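Long-range contacts in halogenase (Chondromyces crocatus, PDB 3E1T), which binds flavin-adenine dinucleotide and, as a variant of the FAD-dependent halogenases, probably chlorinates a precursor in the biosynthesis of chondrochloren: residues T21-F25 with I58-L62; N189-G194 with I280-Y286; H317-S322 with R350-Y355. All blocks are in the same frame, centred on the assembly; numbering follows the deposited sequence.

Overall arrangement
The three contacts come in series along the chain. Interactions 1 and 2 lie on opposite sides of the chain's centre, their centres about 29 Å apart, the first among the helices of the FAD-binding region and the second in the large mixed sheet. Interaction 3 is nearer the middle, its centre about 14 Å from that of interaction 1 and about 23 Å from that of interaction 2. It touches interaction 1 directly, because Thr320 of helix 315-333 packs on Thr21 and Ile58. Interactions 2 and 3, about 8 Å apart at their nearest atoms, both reach FAD. Helix 315-333 thus connects the packing of interaction 1 to the diphosphate, while the sheet of interaction 2 meets the flavin ring.

Interaction 1: residues T21-F25 with I58-L62; sequences TLASF and ICAML
Residues 21-25 are wholly helical, with the Phe25 N to Thr21 O bond at 3.1 Å. Residues 58-62 lie at the C-terminal end of helix 52-61, and Leu62 N still bonds to Ile58 O at 2.9 Å. The backbones come nearest at Ser24 and Leu62, with CA atoms 7.3 Å apart, a closeness that the small serine permits. The segments meet mainly through side chains. Phe25 (chi1 m) extends its flat ring across the gap, and Leu62 (m, t) lays CD2 over one face in a CH-pi contact 3.9 Å from the centroid. Phe25 CE1 lies 3.7 Å from Met61 CG, and Leu62 CD2 is 3.6 Å from Ser24 CB. Thr21 offers its methyl, CG2 standing 3.9 Å from Ile58 CG2, while its OG1 is satisfied by Pro17 O. This is apolar helix packing beside what looks like the Rossmann-type glycine-rich turn of the FAD-binding fold, where helix 17-27 packs against strand 33-36 through Ala23 and against helix 315-333 through Leu22 and Phe25.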
loop_
_atom_site.group_PDB
_atom_site.type_symbol
_atom_site.label_atom_id
_atom_site.label_comp_id
_atom_site.label_asym_id
_atom_site.label_seq_id
_atom_site.Cartn_x
_atom_site.Cartn_y
_atom_site.Cartn_z
ATOM N N THR A 21 9.733 8.709 5.976
ATOM C CA THR A 21 9.006 9.906 5.535
ATOM C C THR A 21 8.525 10.764 6.710
ATOM O O THR A 21 8.697 11.997 6.710
ATOM C CB THR A 21 7.818 9.551 4.585
ATOM O OG1 THR A 21 8.320 8.940 3.386
ATOM C CG2 THR A 21 7.035 10.782 4.199
ATOM N N LEU A 22 7.901 10.116 7.690
ATOM C CA LEU A 22 7.479 10.781 8.926
ATOM C C LEU A 22 8.672 11.359 9.706
ATOM O O LEU A 22 8.642 12.508 10.107
ATOM C CB LEU A 22 6.705 9.813 9.820
ATOM C CG LEU A 22 6.479 10.216 11.281
ATOM C CD1 LEU A 22 5.751 11.548 11.428
ATOM C CD2 LEU A 22 5.714 9.147 11.990
ATOM N N ALA A 23 9.699 10.549 9.922
ATOM C CA ALA A 23 10.902 11.013 10.624
ATOM C C ALA A 23 11.468 12.273 9.961
ATOM O O ALA A 23 11.655 13.289 10.625
ATOM C CB ALA A 23 11.940 9.904 10.681
ATOM N N SER A 24 11.696 12.218 8.646
ATOM C CA SER A 24 12.201 13.376 7.900
ATOM C C SER A 24 11.370 14.635 8.106
ATOM O O SER A 24 11.925 15.697 8.367
ATOM C CB SER A 24 12.307 13.070 6.405
ATOM O OG SER A 24 13.163 11.975 6.182
ATOM N N PHE A 25 10.047 14.518 7.997
ATOM C CA PHE A 25 9.140 15.678 8.054
ATOM C C PHE A 25 9.080 16.379 9.416
ATOM O O PHE A 25 8.768 17.570 9.497
ATOM C CB PHE A 25 7.706 15.274 7.657
ATOM C CG PHE A 25 7.471 15.171 6.169
ATOM C CD1 PHE A 25 8.192 15.948 5.269
ATOM C CD2 PHE A 25 6.496 14.315 5.678
ATOM C CE1 PHE A 25 7.955 15.857 3.893
ATOM C CE2 PHE A 25 6.254 14.215 4.309
ATOM C CZ PHE A 25 6.983 14.990 3.415
ATOM N N ILE A 58 5.161 13.893 -2.438
ATOM C CA ILE A 58 5.924 13.549 -1.231
ATOM C C ILE A 58 7.429 13.712 -1.425
ATOM O O ILE A 58 8.077 14.414 -0.651
ATOM C CB ILE A 58 5.606 12.107 -0.717
ATOM C CG1 ILE A 58 4.118 11.952 -0.383
ATOM C CG2 ILE A 58 6.470 11.734 0.488
ATOM C CD1 ILE A 58 3.587 12.863 0.706
ATOM N N CYS A 59 7.970 13.058 -2.451
ATOM C CA CYS A 59 9.407 13.069 -2.700
ATOM C C CYS A 59 9.969 14.452 -3.041
ATOM O O CYS A 59 11.158 14.693 -2.866
ATOM C CB CYS A 59 9.779 12.045 -3.769
ATOM S SG CYS A 59 9.508 10.359 -3.226
ATOM N N ALA A 60 9.108 15.352 -3.511
ATOM C CA ALA A 60 9.493 16.737 -3.780
ATOM C C ALA A 60 9.593 17.515 -2.470
ATOM O O ALA A 60 10.554 18.264 -2.253
ATOM C CB ALA A 60 8.490 17.397 -4.715
ATOM N N MET A 61 8.591 17.329 -1.606
ATOM C CA MET A 61 8.567 17.916 -0.268
ATOM C C MET A 61 9.751 17.441 0.582
ATOM O O MET A 61 10.276 18.195 1.404
ATOM C CB MET A 61 7.244 17.579 0.432
ATOM C CG MET A 61 6.911 18.499 1.601
ATOM S SD MET A 61 5.653 19.768 1.286
ATOM C CE MET A 61 5.861 20.165 -0.456
ATOM N N LEU A 62 10.165 16.190 0.375
ATOM C CA LEU A 62 11.342 15.638 1.044
ATOM C C LEU A 62 12.659 16.108 0.408
ATOM O O LEU A 62 13.731 15.908 0.979
ATOM C CB LEU A 62 11.294 14.105 1.045
ATOM C CG LEU A 62 10.177 13.400 1.834
ATOM C CD1 LEU A 62 10.039 11.960 1.363
ATOM C CD2 LEU A 62 10.427 13.453 3.341
#

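Interaction 2: residues N189-G194 with I280-Y286; sequences NVALYG and IRIRKDY. With FAD (flavin-adenine dinucleotide), chain C.
Strands 189-194 and 281-284 run antiparallel, axes 4.7 Å apart at closest, 166° between directions. Ala191 pairs with Arg283 and Tyr193 with Arg281 as hydrogen-bonded pairs; between them Leu192 and Ile282 form a non-hydrogen-bonded pair. Their four backbone bonds are Ala191 N to Arg283 O (2.8 Å), Arg283 N to Ala191 O (3.0 Å), Tyr193 N to Arg281 O (3.1 Å) and Arg281 N to Tyr193 O (3.0 Å). Val190, Leu192 and Gly194 bond through their backbones to Val236, Ala234 and Val232 of strand 229-237, making 189-194 an inner strand. Where the chain turns at Asp285 (phi/psi 49/44), one water links Asn189 O (2.5 Å) to Asp285 N (2.7 Å), and a second accepts from Tyr286 N (2.9 Å).

Branched apolar side chains suit the face of Val190, Leu192 and Ile282, which helices 238-241 and 248-257 cover; Leu192 CD1 meets Ile280 CD1 at 3.4 Å. On the face of Ala191 and Arg283, Tyr193 (chi1 p) brings OH to 3.3 Å from Arg281 CG. Arg281 NH1 bonds to Asp276 O, Asp285 pairs with Arg238, and Tyr286 OH bonds to Asp309. Small Ala191 lets FAD approach, CB to C7M being 3.4 Å, and Arg283 lays its guanidinium over C8M, NH1 3.5 Å away. The strands thus meet the flavin's dimethyl edge through a methyl and a guanidinium face, by shape more than hydrogen bonding.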
loop_
_atom_site.group_PDB
_atom_site.type_symbol
_atom_site.label_atom_id
_atom_site.label_comp_id
_atom_site.label_asym_id
_atom_site.label_seq_id
_atom_site.Cartn_x
_atom_site.Cartn_y
_atom_site.Cartn_z
ATOM N N ASN A 189 -6.912 -12.940 -0.375
ATOM C CA ASN A 189 -6.040 -13.368 -1.451
ATOM C C ASN A 189 -4.643 -13.644 -0.913
ATOM O O ASN A 189 -4.280 -13.162 0.167
ATOM C CB ASN A 189 -5.933 -12.280 -2.530
ATOM C CG ASN A 189 -7.280 -11.707 -2.957
ATOM O OD1 ASN A 189 -7.364 -10.536 -3.355
ATOM N ND2 ASN A 189 -8.328 -12.524 -2.907
ATOM N N VAL A 190 -3.875 -14.430 -1.665
ATOM C CA VAL A 190 -2.467 -14.637 -1.399
ATOM C C VAL A 190 -1.676 -14.270 -2.654
ATOM O O VAL A 190 -2.087 -14.597 -3.772
ATOM C CB VAL A 190 -2.161 -16.092 -0.972
ATOM C CG1 VAL A 190 -2.922 -16.438 0.295
ATOM C CG2 VAL A 190 -2.537 -17.056 -2.078
ATOM N N ALA A 191 -0.575 -13.550 -2.474
ATOM C CA ALA A 191 0.319 -13.243 -3.594
ATOM C C ALA A 191 1.530 -14.173 -3.563
ATOM O O ALA A 191 2.084 -14.458 -2.500
ATOM C CB ALA A 191 0.756 -11.808 -3.560
ATOM N N LEU A 192 1.918 -14.652 -4.737
ATOM C CA LEU A 192 3.066 -15.538 -4.898
ATOM C C LEU A 192 3.931 -14.898 -5.962
ATOM O O LEU A 192 3.473 -14.727 -7.088
ATOM C CB LEU A 192 2.592 -16.913 -5.362
ATOM C CG LEU A 192 3.640 -18.011 -5.559
ATOM C CD1 LEU A 192 4.310 -18.377 -4.230
ATOM C CD2 LEU A 192 2.974 -19.228 -6.155
ATOM N N TYR A 193 5.156 -14.511 -5.616
ATOM C CA TYR A 193 5.937 -13.687 -6.531
ATOM C C TYR A 193 7.435 -14.001 -6.604
ATOM O O TYR A 193 8.046 -14.397 -5.612
ATOM C CB TYR A 193 5.714 -12.197 -6.245
ATOM C CG TYR A 193 6.332 -11.703 -4.962
ATOM C CD1 TYR A 193 7.624 -11.171 -4.961
ATOM C CD2 TYR A 193 5.627 -11.746 -3.749
ATOM C CE1 TYR A 193 8.206 -10.708 -3.798
ATOM C CE2 TYR A 193 6.205 -11.285 -2.564
ATOM C CZ TYR A 193 7.503 -10.761 -2.606
ATOM O OH TYR A 193 8.132 -10.293 -1.473
ATOM N N GLY A 194 7.999 -13.821 -7.796
ATOM C CA GLY A 194 9.436 -13.944 -8.017
ATOM C C GLY A 194 9.973 -12.892 -8.971
ATOM O O GLY A 194 9.286 -11.913 -9.300
ATOM N N ILE A 280 11.291 -17.050 -4.265
ATOM C CA ILE A 280 9.890 -16.718 -4.500
ATOM C C ILE A 280 9.128 -16.685 -3.173
ATOM O O ILE A 280 9.127 -17.664 -2.416
ATOM C CB ILE A 280 9.199 -17.573 -5.618
ATOM C CG1 ILE A 280 8.107 -18.482 -5.064
ATOM C CG2 ILE A 280 10.215 -18.283 -6.538
ATOM C CD1 ILE A 280 7.089 -18.840 -6.104
ATOM N N ARG A 281 8.524 -15.536 -2.882
ATOM C CA ARG A 281 7.909 -15.300 -1.575
ATOM C C ARG A 281 6.391 -15.446 -1.626
ATOM O O ARG A 281 5.794 -15.398 -2.701
ATOM C CB ARG A 281 8.230 -13.896 -1.055
ATOM C CG ARG A 281 9.567 -13.268 -1.482
ATOM C CD ARG A 281 10.766 -13.869 -0.793
ATOM N NE ARG A 281 11.760 -12.858 -0.412
ATOM C CZ ARG A 281 12.653 -12.306 -1.231
ATOM N NH1 ARG A 281 12.694 -12.623 -2.522
ATOM N NH2 ARG A 281 13.511 -11.418 -0.751
ATOM N N ILE A 282 5.776 -15.604 -0.456
ATOM C CA ILE A 282 4.327 -15.550 -0.329
ATOM C C ILE A 282 3.907 -14.441 0.653
ATOM O O ILE A 282 4.578 -14.208 1.670
ATOM C CB ILE A 282 3.710 -16.930 0.069
ATOM C CG1 ILE A 282 2.193 -16.916 -0.155
ATOM C CG2 ILE A 282 4.048 -17.301 1.521
ATOM C CD1 ILE A 282 1.517 -18.256 -0.061
ATOM N N ARG A 283 2.819 -13.744 0.318
ATOM C CA ARG A 283 2.157 -12.834 1.237
ATOM C C ARG A 283 0.671 -13.185 1.316
ATOM O O ARG A 283 0.004 -13.357 0.303
ATOM C CB ARG A 283 2.344 -11.374 0.822
ATOM C CG ARG A 283 3.711 -10.782 1.159
ATOM C CD ARG A 283 3.895 -10.517 2.680
ATOM N NE ARG A 283 2.873 -9.619 3.224
ATOM C CZ ARG A 283 2.865 -8.298 3.068
ATOM N NH1 ARG A 283 3.837 -7.690 2.401
ATOM N NH2 ARG A 283 1.884 -7.581 3.597
ATOM N N LYS A 284 0.167 -13.267 2.535
ATOM C CA LYS A 284 -1.157 -13.774 2.810
ATOM C C LYS A 284 -1.771 -12.866 3.860
ATOM O O LYS A 284 -1.043 -12.170 4.572
ATOM C CB LYS A 284 -0.991 -15.203 3.329
ATOM C CG LYS A 284 -2.205 -15.907 3.862
ATOM C CD LYS A 284 -1.918 -17.398 4.004
ATOM C CE LYS A 284 -0.662 -17.666 4.849
ATOM N NZ LYS A 284 -0.851 -17.405 6.315
ATOM N N ASP A 285 -3.098 -12.852 3.955
ATOM C CA ASP A 285 -3.787 -12.098 5.001
ATOM C C ASP A 285 -3.244 -10.668 5.075
ATOM O O ASP A 285 -3.003 -10.147 6.166
ATOM C CB ASP A 285 -3.637 -12.813 6.374
ATOM C CG ASP A 285 -4.321 -14.170 6.411
ATOM O OD1 ASP A 285 -5.460 -14.273 5.920
ATOM O OD2 ASP A 285 -3.719 -15.141 6.931
ATOM N N TYR A 286 -3.049 -10.043 3.908
ATOM C CA TYR A 286 -2.517 -8.691 3.831
ATOM C C TYR A 286 -3.573 -7.594 3.834
ATOM O O TYR A 286 -3.222 -6.417 3.978
ATOM C CB TYR A 286 -1.620 -8.533 2.592
ATOM C CG TYR A 286 -2.297 -8.863 1.262
ATOM C CD1 TYR A 286 -3.347 -8.079 0.761
ATOM C CD2 TYR A 286 -1.868 -9.948 0.499
ATOM C CE1 TYR A 286 -3.963 -8.388 -0.473
ATOM C CE2 TYR A 286 -2.468 -10.260 -0.733
ATOM C CZ TYR A 286 -3.509 -9.485 -1.207
ATOM O OH TYR A 286 -4.076 -9.794 -2.431
HETATM P PA FAD C . 7.355 -1.520 5.320
HETATM O O1A FAD C . 7.785 -1.164 3.921
HETATM O O2A FAD C . 6.959 -2.943 5.516
HETATM O O5B FAD C . 8.598 -1.194 6.298
HETATM C C5B FAD C . 8.499 -1.363 7.703
HETATM C C4B FAD C . 9.905 -1.455 8.305
HETATM O O4B FAD C . 9.845 -1.740 9.688
HETATM C C3B FAD C . 10.705 -2.584 7.664
HETATM O O3B FAD C . 11.907 -2.035 7.172
HETATM C C2B FAD C . 10.994 -3.555 8.790
HETATM O O2B FAD C . 12.304 -4.038 8.689
HETATM C C1B FAD C . 10.823 -2.691 10.026
HETATM N N9A FAD C . 10.386 -3.399 11.242
HETATM C C8A FAD C . 9.497 -4.436 11.369
HETATM N N7A FAD C . 9.395 -4.738 12.685
HETATM C C5A FAD C . 10.191 -3.904 13.397
HETATM C C6A FAD C . 10.480 -3.772 14.764
HETATM N N6A FAD C . 10.024 -4.652 15.665
HETATM N N1A FAD C . 11.358 -2.793 15.167
HETATM C C2A FAD C . 11.976 -1.974 14.258
HETATM N N3A FAD C . 11.694 -2.123 12.917
HETATM C C4A FAD C . 10.816 -3.061 12.496
HETATM N N1 FAD C . 2.697 -0.927 -2.793
HETATM C C2 FAD C . 2.962 -0.069 -3.823
HETATM O O2 FAD C . 3.025 1.132 -3.573
HETATM N N3 FAD C . 3.131 -0.569 -5.102
HETATM C C4 FAD C . 3.050 -1.936 -5.349
HETATM O O4 FAD C . 3.222 -2.387 -6.483
HETATM C C4X FAD C . 2.768 -2.804 -4.302
HETATM N N5 FAD C . 2.679 -4.168 -4.506
HETATM C C5X FAD C . 2.407 -5.009 -3.444
HETATM C C6 FAD C . 2.305 -6.391 -3.639
HETATM C C7 FAD C . 2.026 -7.235 -2.553
HETATM C C7M FAD C . 1.702 -8.679 -2.818
HETATM C C8 FAD C . 1.844 -6.701 -1.272
HETATM C C8M FAD C . 1.343 -7.544 -0.121
HETATM C C9 FAD C . 1.958 -5.328 -1.084
HETATM C C9A FAD C . 2.234 -4.476 -2.160
HETATM N N10 FAD C . 2.348 -3.116 -1.942
HETATM C C10 FAD C . 2.603 -2.280 -3.008
HETATM C "C1'" FAD C . 2.275 -2.546 -0.536
HETATM C "C2'" FAD C . 3.634 -2.154 0.055
HETATM O "O2'" FAD C . 4.395 -3.333 0.213
HETATM C "C3'" FAD C . 3.465 -1.482 1.427
HETATM O "O3'" FAD C . 2.290 -0.702 1.462
HETATM C "C4'" FAD C . 4.599 -0.539 1.828
HETATM O "O4'" FAD C . 5.807 -1.263 1.903
HETATM C "C5'" FAD C . 4.288 0.072 3.194
HETATM O "O5'" FAD C . 5.443 0.670 3.717
HETATM P P FAD C . 5.669 0.802 5.302
HETATM O O1P FAD C . 6.677 1.903 5.558
HETATM O O2P FAD C . 4.380 1.114 5.995
HETATM O O3P FAD C . 6.115 -0.641 5.788
HETATM O O HOH W 1 -5.174 -13.708 2.477
HETATM O O HOH W 2 -5.167 -10.918 2.131
HETATM O O HOH W 3 10.549 -12.524 -4.434
#

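Interaction 3: residues H317-S322 with R350-Y355; sequences HLATYS and RYRREY. With FAD (flavin-adenine dinucleotide), chain C.
Both segments are helical and run nearly antiparallel, at 164°, with axes 10.3 Å apart. Long side chains bridge this wide spacing except near Ser322 and Tyr351, whose CA atoms approach to 6.0 Å. There Ser322 (chi1 p) sets CB over the face of the Tyr351 ring, 3.4 Å from its centroid, a CH-pi contact that a small residue allows; the ring (chi1 t) reaches along helix 315-333 until CE1 is 3.9 Å from Leu318 O. Leu318 (m, t) fills the space beyond, CD2 3.7 Å from Glu354 CG. The pair probably belongs to the helical layer of the FAD-binding fold: Ala319, turned away from 350-355, places its methyl CB 3.8 Å from FAD O2P. At the other flank His317 (chi1 t) donates from NE2 to Glu354 OE2 at 2.7 Å; the carboxylate, brought round by chi2 p of Glu354, lies at the ring edge, where the in-plane NE2 proton points. Tyr321, also t, points toward the other helix, so CE2 packs 3.8 Å from Glu354 CB, and a water joins its OH (2.7 Å) to Arg350 O (2.8 Å). Arg350 CG lies 3.4 Å from Tyr321 OH, and its guanidinium turns to Glu346.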
loop_
_atom_site.group_PDB
_atom_site.type_symbol
_atom_site.label_atom_id
_atom_site.label_comp_id
_atom_site.label_asym_id
_atom_site.label_seq_id
_atom_site.Cartn_x
_atom_site.Cartn_y
_atom_site.Cartn_z
ATOM N N HIS A 317 1.883 4.907 -1.436
ATOM C CA HIS A 317 1.193 6.186 -1.359
ATOM C C HIS A 317 0.493 6.352 -0.007
ATOM O O HIS A 317 0.590 7.408 0.622
ATOM C CB HIS A 317 0.191 6.320 -2.518
ATOM C CG HIS A 317 -0.865 7.360 -2.301
ATOM N ND1 HIS A 317 -0.578 8.702 -2.198
ATOM C CD2 HIS A 317 -2.210 7.256 -2.195
ATOM C CE1 HIS A 317 -1.698 9.383 -2.025
ATOM N NE2 HIS A 317 -2.704 8.528 -2.014
ATOM N N LEU A 318 -0.228 5.314 0.420
ATOM C CA LEU A 318 -0.965 5.341 1.677
ATOM C C LEU A 318 -0.012 5.514 2.859
ATOM O O LEU A 318 -0.272 6.300 3.760
ATOM C CB LEU A 318 -1.806 4.055 1.846
ATOM C CG LEU A 318 -3.102 4.021 1.018
ATOM C CD1 LEU A 318 -3.823 2.700 1.178
ATOM C CD2 LEU A 318 -4.009 5.162 1.387
ATOM N N ALA A 319 1.082 4.762 2.834
ATOM C CA ALA A 319 2.117 4.854 3.867
ATOM C C ALA A 319 2.714 6.265 3.967
ATOM O O ALA A 319 2.873 6.803 5.069
ATOM C CB ALA A 319 3.204 3.835 3.608
ATOM N N THR A 320 3.019 6.864 2.815
ATOM C CA THR A 320 3.674 8.172 2.770
ATOM C C THR A 320 2.687 9.299 3.027
ATOM O O THR A 320 3.052 10.324 3.601
ATOM C CB THR A 320 4.441 8.418 1.432
ATOM O OG1 THR A 320 3.540 8.334 0.311
ATOM C CG2 THR A 320 5.573 7.408 1.259
ATOM N N TYR A 321 1.435 9.119 2.610
ATOM C CA TYR A 321 0.400 10.107 2.904
ATOM C C TYR A 321 0.072 10.105 4.391
ATOM O O TYR A 321 -0.071 11.169 4.980
ATOM C CB TYR A 321 -0.863 9.840 2.098
ATOM C CG TYR A 321 -2.015 10.778 2.340
ATOM C CD1 TYR A 321 -1.859 12.165 2.235
ATOM C CD2 TYR A 321 -3.285 10.281 2.624
ATOM C CE1 TYR A 321 -2.936 13.021 2.426
ATOM C CE2 TYR A 321 -4.355 11.130 2.825
ATOM C CZ TYR A 321 -4.175 12.490 2.715
ATOM O OH TYR A 321 -5.252 13.322 2.900
ATOM N N SER A 322 -0.068 8.920 4.984
ATOM C CA SER A 322 -0.317 8.828 6.436
ATOM C C SER A 322 0.869 9.362 7.256
ATOM O O SER A 322 0.663 9.960 8.306
ATOM C CB SER A 322 -0.715 7.416 6.878
ATOM O OG SER A 322 0.297 6.436 6.678
ATOM N N ARG A 350 -8.688 11.858 7.604
ATOM C CA ARG A 350 -8.065 11.959 6.286
ATOM C C ARG A 350 -7.537 10.619 5.759
ATOM O O ARG A 350 -7.698 10.300 4.579
ATOM C CB ARG A 350 -6.907 12.945 6.354
ATOM C CG ARG A 350 -7.075 14.246 5.613
ATOM C CD ARG A 350 -7.855 15.252 6.398
ATOM N NE ARG A 350 -7.319 16.592 6.185
ATOM C CZ ARG A 350 -7.640 17.401 5.181
ATOM N NH1 ARG A 350 -8.520 17.033 4.246
ATOM N NH2 ARG A 350 -7.076 18.593 5.116
ATOM N N TYR A 351 -6.881 9.862 6.636
ATOM C CA TYR A 351 -6.295 8.567 6.290
ATOM C C TYR A 351 -7.389 7.553 5.900
ATOM O O TYR A 351 -7.263 6.856 4.887
ATOM C CB TYR A 351 -5.460 8.062 7.475
ATOM C CG TYR A 351 -4.519 6.862 7.237
ATOM C CD1 TYR A 351 -4.294 6.322 5.968
ATOM C CD2 TYR A 351 -3.823 6.309 8.307
ATOM C CE1 TYR A 351 -3.416 5.239 5.782
ATOM C CE2 TYR A 351 -2.955 5.218 8.140
ATOM C CZ TYR A 351 -2.746 4.699 6.876
ATOM O OH TYR A 351 -1.873 3.641 6.727
ATOM N N ARG A 352 -8.436 7.467 6.711
ATOM C CA ARG A 352 -9.567 6.578 6.448
ATOM C C ARG A 352 -10.280 6.976 5.143
ATOM O O ARG A 352 -10.792 6.117 4.425
ATOM C CB ARG A 352 -10.566 6.606 7.612
ATOM C CG ARG A 352 -10.106 5.848 8.845
ATOM C CD ARG A 352 -11.183 5.710 9.941
ATOM N NE ARG A 352 -10.613 4.970 11.065
ATOM C CZ ARG A 352 -10.464 3.646 11.109
ATOM N NH1 ARG A 352 -10.904 2.880 10.115
ATOM N NH2 ARG A 352 -9.889 3.078 12.166
ATOM N N ARG A 353 -10.301 8.273 4.844
ATOM C CA ARG A 353 -10.910 8.763 3.609
ATOM C C ARG A 353 -10.159 8.251 2.389
ATOM O O ARG A 353 -10.787 7.763 1.447
ATOM C CB ARG A 353 -10.999 10.288 3.589
ATOM C CG ARG A 353 -12.128 10.800 4.427
ATOM C CD ARG A 353 -12.010 12.281 4.759
ATOM N NE ARG A 353 -12.428 13.154 3.664
ATOM C CZ ARG A 353 -13.692 13.395 3.316
ATOM N NH1 ARG A 353 -14.699 12.806 3.947
ATOM N NH2 ARG A 353 -13.956 14.219 2.315
ATOM N N GLU A 354 -8.826 8.344 2.414
ATOM C CA GLU A 354 -8.016 7.904 1.286
ATOM C C GLU A 354 -7.989 6.367 1.163
ATOM O O GLU A 354 -8.073 5.829 0.053
ATOM C CB GLU A 354 -6.599 8.484 1.369
ATOM C CG GLU A 354 -5.699 8.176 0.159
ATOM C CD GLU A 354 -6.058 8.963 -1.132
ATOM O OE1 GLU A 354 -6.999 9.796 -1.146
ATOM O OE2 GLU A 354 -5.370 8.734 -2.143
ATOM N N TYR A 355 -7.866 5.681 2.300
ATOM C CA TYR A 355 -7.951 4.216 2.357
ATOM C C TYR A 355 -9.315 3.723 1.844
ATOM O O TYR A 355 -9.374 2.764 1.062
ATOM C CB TYR A 355 -7.693 3.715 3.786
ATOM C CG TYR A 355 -8.113 2.286 4.062
ATOM C CD1 TYR A 355 -7.271 1.209 3.750
ATOM C CD2 TYR A 355 -9.346 2.008 4.661
ATOM C CE1 TYR A 355 -7.667 -0.117 4.019
ATOM C CE2 TYR A 355 -9.749 0.691 4.924
ATOM C CZ TYR A 355 -8.909 -0.351 4.597
ATOM O OH TYR A 355 -9.309 -1.627 4.875
HETATM P PA FAD C . 7.355 -1.520 5.320
HETATM O O1A FAD C . 7.785 -1.164 3.921
HETATM O O2A FAD C . 6.959 -2.943 5.516
HETATM O O5B FAD C . 8.598 -1.194 6.298
HETATM C C5B FAD C . 8.499 -1.363 7.703
HETATM C C4B FAD C . 9.905 -1.455 8.305
HETATM O O4B FAD C . 9.845 -1.740 9.688
HETATM C C3B FAD C . 10.705 -2.584 7.664
HETATM O O3B FAD C . 11.907 -2.035 7.172
HETATM C C2B FAD C . 10.994 -3.555 8.790
HETATM O O2B FAD C . 12.304 -4.038 8.689
HETATM C C1B FAD C . 10.823 -2.691 10.026
HETATM N N9A FAD C . 10.386 -3.399 11.242
HETATM C C8A FAD C . 9.497 -4.436 11.369
HETATM N N7A FAD C . 9.395 -4.738 12.685
HETATM C C5A FAD C . 10.191 -3.904 13.397
HETATM C C6A FAD C . 10.480 -3.772 14.764
HETATM N N6A FAD C . 10.024 -4.652 15.665
HETATM N N1A FAD C . 11.358 -2.793 15.167
HETATM C C2A FAD C . 11.976 -1.974 14.258
HETATM N N3A FAD C . 11.694 -2.123 12.917
HETATM C C4A FAD C . 10.816 -3.061 12.496
HETATM N N1 FAD C . 2.697 -0.927 -2.793
HETATM C C2 FAD C . 2.962 -0.069 -3.823
HETATM O O2 FAD C . 3.025 1.132 -3.573
HETATM N N3 FAD C . 3.131 -0.569 -5.102
HETATM C C4 FAD C . 3.050 -1.936 -5.349
HETATM O O4 FAD C . 3.222 -2.387 -6.483
HETATM C C4X FAD C . 2.768 -2.804 -4.302
HETATM N N5 FAD C . 2.679 -4.168 -4.506
HETATM C C5X FAD C . 2.407 -5.009 -3.444
HETATM C C6 FAD C . 2.305 -6.391 -3.639
HETATM C C7 FAD C . 2.026 -7.235 -2.553
HETATM C C7M FAD C . 1.702 -8.679 -2.818
HETATM C C8 FAD C . 1.844 -6.701 -1.272
HETATM C C8M FAD C . 1.343 -7.544 -0.121
HETATM C C9 FAD C . 1.958 -5.328 -1.084
HETATM C C9A FAD C . 2.234 -4.476 -2.160
HETATM N N10 FAD C . 2.348 -3.116 -1.942
HETATM C C10 FAD C . 2.603 -2.280 -3.008
HETATM C "C1'" FAD C . 2.275 -2.546 -0.536
HETATM C "C2'" FAD C . 3.634 -2.154 0.055
HETATM O "O2'" FAD C . 4.395 -3.333 0.213
HETATM C "C3'" FAD C . 3.465 -1.482 1.427
HETATM O "O3'" FAD C . 2.290 -0.702 1.462
HETATM C "C4'" FAD C . 4.599 -0.539 1.828
HETATM O "O4'" FAD C . 5.807 -1.263 1.903
HETATM C "C5'" FAD C . 4.288 0.072 3.194
HETATM O "O5'" FAD C . 5.443 0.670 3.717
HETATM P P FAD C . 5.669 0.802 5.302
HETATM O O1P FAD C . 6.677 1.903 5.558
HETATM O O2P FAD C . 4.380 1.114 5.995
HETATM O O3P FAD C . 6.115 -0.641 5.788
HETATM O O HOH W 4 -7.745 12.316 2.689
#